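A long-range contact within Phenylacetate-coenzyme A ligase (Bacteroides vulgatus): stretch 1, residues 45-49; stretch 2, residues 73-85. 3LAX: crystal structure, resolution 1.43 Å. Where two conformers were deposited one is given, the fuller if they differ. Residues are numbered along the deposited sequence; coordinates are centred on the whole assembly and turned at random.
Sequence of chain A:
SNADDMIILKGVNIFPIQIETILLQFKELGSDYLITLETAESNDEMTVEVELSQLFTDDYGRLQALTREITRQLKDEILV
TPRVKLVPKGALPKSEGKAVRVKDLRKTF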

# COMPACT_ATOMS: atom_id res chain seq x y z
N GLU A 45 -5.73 -10.74 3.20
CA GLU A 45 -5.95 -9.32 3.06
C GLU A 45 -4.63 -8.63 2.70
O GLU A 45 -3.57 -9.06 3.14
CB GLU A 45 -6.48 -8.73 4.36
CG GLU A 45 -7.98 -8.81 4.54
CD GLU A 45 -8.48 -7.84 5.60
OE1 GLU A 45 -8.27 -8.11 6.81
OE2 GLU A 45 -9.07 -6.81 5.23
N MSE A 46 -4.72 -7.57 1.91
CA MSE A 46 -3.58 -6.72 1.63
C MSE A 46 -3.81 -5.36 2.27
O MSE A 46 -4.84 -4.75 2.05
CB MSE A 46 -3.38 -6.53 0.12
CG MSE A 46 -2.35 -5.45 -0.21
SE MSE A 46 -2.11 -5.02 -2.09
CE MSE A 46 -1.29 -6.68 -2.62
N THR A 47 -2.83 -4.90 3.05
CA THR A 47 -2.83 -3.53 3.55
C THR A 47 -1.69 -2.78 2.86
O THR A 47 -0.59 -3.31 2.72
CB THR A 47 -2.63 -3.49 5.08
OG1 THR A 47 -3.70 -4.19 5.71
CG2 THR A 47 -2.60 -2.04 5.58
N VAL A 48 -1.97 -1.56 2.41
CA VAL A 48 -0.94 -0.71 1.86
C VAL A 48 -0.81 0.51 2.77
O VAL A 48 -1.68 1.38 2.78
CB VAL A 48 -1.24 -0.29 0.41
CG1 VAL A 48 -0.16 0.64 -0.12
CG2 VAL A 48 -1.39 -1.53 -0.49
N GLU A 49 0.27 0.55 3.54
CA GLU A 49 0.60 1.72 4.35
C GLU A 49 1.51 2.62 3.52
O GLU A 49 2.43 2.15 2.85
CB GLU A 49 1.35 1.31 5.61
CG GLU A 49 0.48 0.64 6.65
CD GLU A 49 1.28 0.11 7.82
OE1 GLU A 49 2.13 -0.78 7.61
OE2 GLU A 49 1.07 0.59 8.95
N GLN A 73 -7.61 4.08 -7.34
CA GLN A 73 -6.58 3.91 -8.36
C GLN A 73 -5.87 2.57 -8.24
O GLN A 73 -5.58 1.92 -9.25
CB GLN A 73 -5.55 5.05 -8.32
CG GLN A 73 -6.10 6.37 -8.86
CD GLN A 73 -5.00 7.38 -9.07
OE1 GLN A 73 -3.85 7.01 -9.32
NE2 GLN A 73 -5.33 8.65 -8.94
N LEU A 74 -5.58 2.15 -7.01
CA LEU A 74 -4.92 0.85 -6.81
C LEU A 74 -5.83 -0.30 -7.27
O LEU A 74 -5.38 -1.22 -7.96
CB LEU A 74 -4.47 0.64 -5.36
CG LEU A 74 -3.36 1.58 -4.90
CD1 LEU A 74 -3.02 1.33 -3.45
CD2 LEU A 74 -2.13 1.39 -5.78
N LYS A 75 -7.10 -0.26 -6.88
CA LYS A 75 -8.02 -1.30 -7.33
C LYS A 75 -8.07 -1.37 -8.86
O LYS A 75 -8.05 -2.46 -9.45
CB LYS A 75 -9.43 -1.11 -6.75
CG LYS A 75 -10.37 -2.25 -7.18
CD LYS A 75 -11.75 -2.20 -6.56
CE LYS A 75 -12.50 -3.51 -6.87
NZ LYS A 75 -13.95 -3.49 -6.49
N ASP A 76 -8.13 -0.22 -9.52
CA ASP A 76 -8.17 -0.19 -10.99
C ASP A 76 -6.96 -0.87 -11.61
O ASP A 76 -7.06 -1.44 -12.69
CB ASP A 76 -8.22 1.24 -11.51
CG ASP A 76 -9.58 1.85 -11.39
OD1 ASP A 76 -10.50 1.15 -10.94
OD2 ASP A 76 -9.73 3.05 -11.75
N GLU A 77 -5.82 -0.79 -10.94
CA GLU A 77 -4.58 -1.31 -11.51
C GLU A 77 -4.35 -2.77 -11.16
O GLU A 77 -4.05 -3.58 -12.05
CB GLU A 77 -3.39 -0.48 -11.04
CG GLU A 77 -2.03 -1.06 -11.48
CD GLU A 77 -1.87 -1.13 -12.99
OE1 GLU A 77 -2.47 -0.28 -13.70
OE2 GLU A 77 -1.13 -2.02 -13.47
N ILE A 78 -4.47 -3.11 -9.88
CA ILE A 78 -4.11 -4.46 -9.42
C ILE A 78 -5.27 -5.44 -9.36
O ILE A 78 -5.05 -6.65 -9.26
CB ILE A 78 -3.34 -4.42 -8.08
CG1 ILE A 78 -4.27 -4.00 -6.94
CG2 ILE A 78 -2.12 -3.49 -8.21
CD1 ILE A 78 -3.58 -3.92 -5.58
N LEU A 79 -6.50 -4.93 -9.43
CA LEU A 79 -7.70 -5.76 -9.58
C LEU A 79 -8.15 -6.45 -8.29
O LEU A 79 -8.92 -7.42 -8.32
CB LEU A 79 -7.54 -6.77 -10.72
CG LEU A 79 -7.11 -6.20 -12.07
CD1 LEU A 79 -7.02 -7.32 -13.13
CD2 LEU A 79 -8.06 -5.13 -12.53
N VAL A 80 -7.63 -5.98 -7.17
CA VAL A 80 -8.17 -6.35 -5.88
C VAL A 80 -8.13 -5.09 -5.04
O VAL A 80 -7.37 -4.17 -5.33
CB VAL A 80 -7.36 -7.46 -5.18
CG1 VAL A 80 -7.46 -8.77 -5.98
CG2 VAL A 80 -5.93 -7.03 -4.99
N THR A 81 -9.02 -5.01 -4.06
CA THR A 81 -9.10 -3.81 -3.24
C THR A 81 -8.19 -3.92 -2.03
O THR A 81 -8.40 -4.77 -1.17
CB THR A 81 -10.54 -3.57 -2.76
OG1 THR A 81 -11.39 -3.46 -3.90
CG2 THR A 81 -10.63 -2.30 -1.94
N PRO A 82 -7.15 -3.06 -1.95
CA PRO A 82 -6.32 -3.08 -0.75
C PRO A 82 -6.92 -2.20 0.32
O PRO A 82 -7.74 -1.32 0.03
CB PRO A 82 -5.02 -2.45 -1.24
CG PRO A 82 -5.48 -1.44 -2.27
CD PRO A 82 -6.71 -2.03 -2.91
N ARG A 83 -6.53 -2.45 1.56
CA ARG A 83 -6.83 -1.51 2.63
C ARG A 83 -5.70 -0.49 2.68
O ARG A 83 -4.57 -0.83 2.98
CB ARG A 83 -6.97 -2.22 3.97
CG ARG A 83 -7.17 -1.27 5.14
CD ARG A 83 -8.32 -0.31 4.90
NE ARG A 83 -9.22 -0.24 6.05
CZ ARG A 83 -8.94 0.42 7.18
NH1 ARG A 83 -7.78 1.05 7.31
NH2 ARG A 83 -9.82 0.43 8.17
N VAL A 84 -6.01 0.76 2.37
CA VAL A 84 -5.00 1.81 2.35
C VAL A 84 -4.97 2.57 3.68
O VAL A 84 -6.02 3.02 4.16
CB VAL A 84 -5.23 2.78 1.18
CG1 VAL A 84 -4.23 3.95 1.23
CG2 VAL A 84 -5.16 2.03 -0.17
N LYS A 85 -3.78 2.68 4.26
CA LYS A 85 -3.60 3.41 5.51
C LYS A 85 -2.51 4.46 5.34
O LYS A 85 -1.36 4.11 5.07
CB LYS A 85 -3.23 2.45 6.64
CG LYS A 85 -4.29 1.42 6.96
CD LYS A 85 -3.88 0.56 8.15
CE LYS A 85 -4.96 -0.45 8.49
NZ LYS A 85 -4.54 -1.31 9.63
O HOH W 1 -7.14 -7.11 0.23

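The contact is a parallel strand pairing with a helix packed over one of its faces, and it buries 444 Å² summed over both stretches. The axes of strands 45-49 and 83-85 run at 23° to each other, and the CA atoms of Thr-47 and Arg-83 lie 4.6 Å apart.

Val-48, which gives up 73 Å² to the other stretch, is the centre of the backbone ladder. Its N donates to Arg-83 O at 2.8 Å, and its O accepts from Lys-85 N at 2.9 Å. Because both polar groups of one residue reach the two neighbours of its partner, Val-84, the register is the parallel one. A further bond, from Arg-83 N to Met-46 O at 2.9 Å, extends it. The three N-H...O angles, 164° to 171°, are close to linear. The same carbonyls receive CA-H...O contacts, among them Val-84 CA to Val-48 O at 3.4 Å.

Val-48 and Val-84 project from the same face of the sheet. There Val-48 CG2 meets Pro-82 CB at 3.8 Å and, more loosely, Leu-74 CD1 at 4.4 Å, so the valine touches both the loop and the helix.

Met-46, present as selenomethionine, gives up 72 Å². With chi1 and chi2 both t, its chain extends to place SE 3.9 Å from Ile-78 CD1 and 4.0 Å from Pro-82 CB. These are apolar contacts, held by dispersion and the exclusion of water. The Met-46 backbone is also bridged by a water that accepts from Met-46 N and donates to Thr-81 O, each at 3.0 Å.

Lys-85, with 65 Å² covered, shares the other face with Thr-47, Glu-49 and Arg-83. Its methylene chain supplies the packing: CD lies 3.9 Å from Thr-47 CG2, and CB lies 4.1 Å from Glu-49 CG.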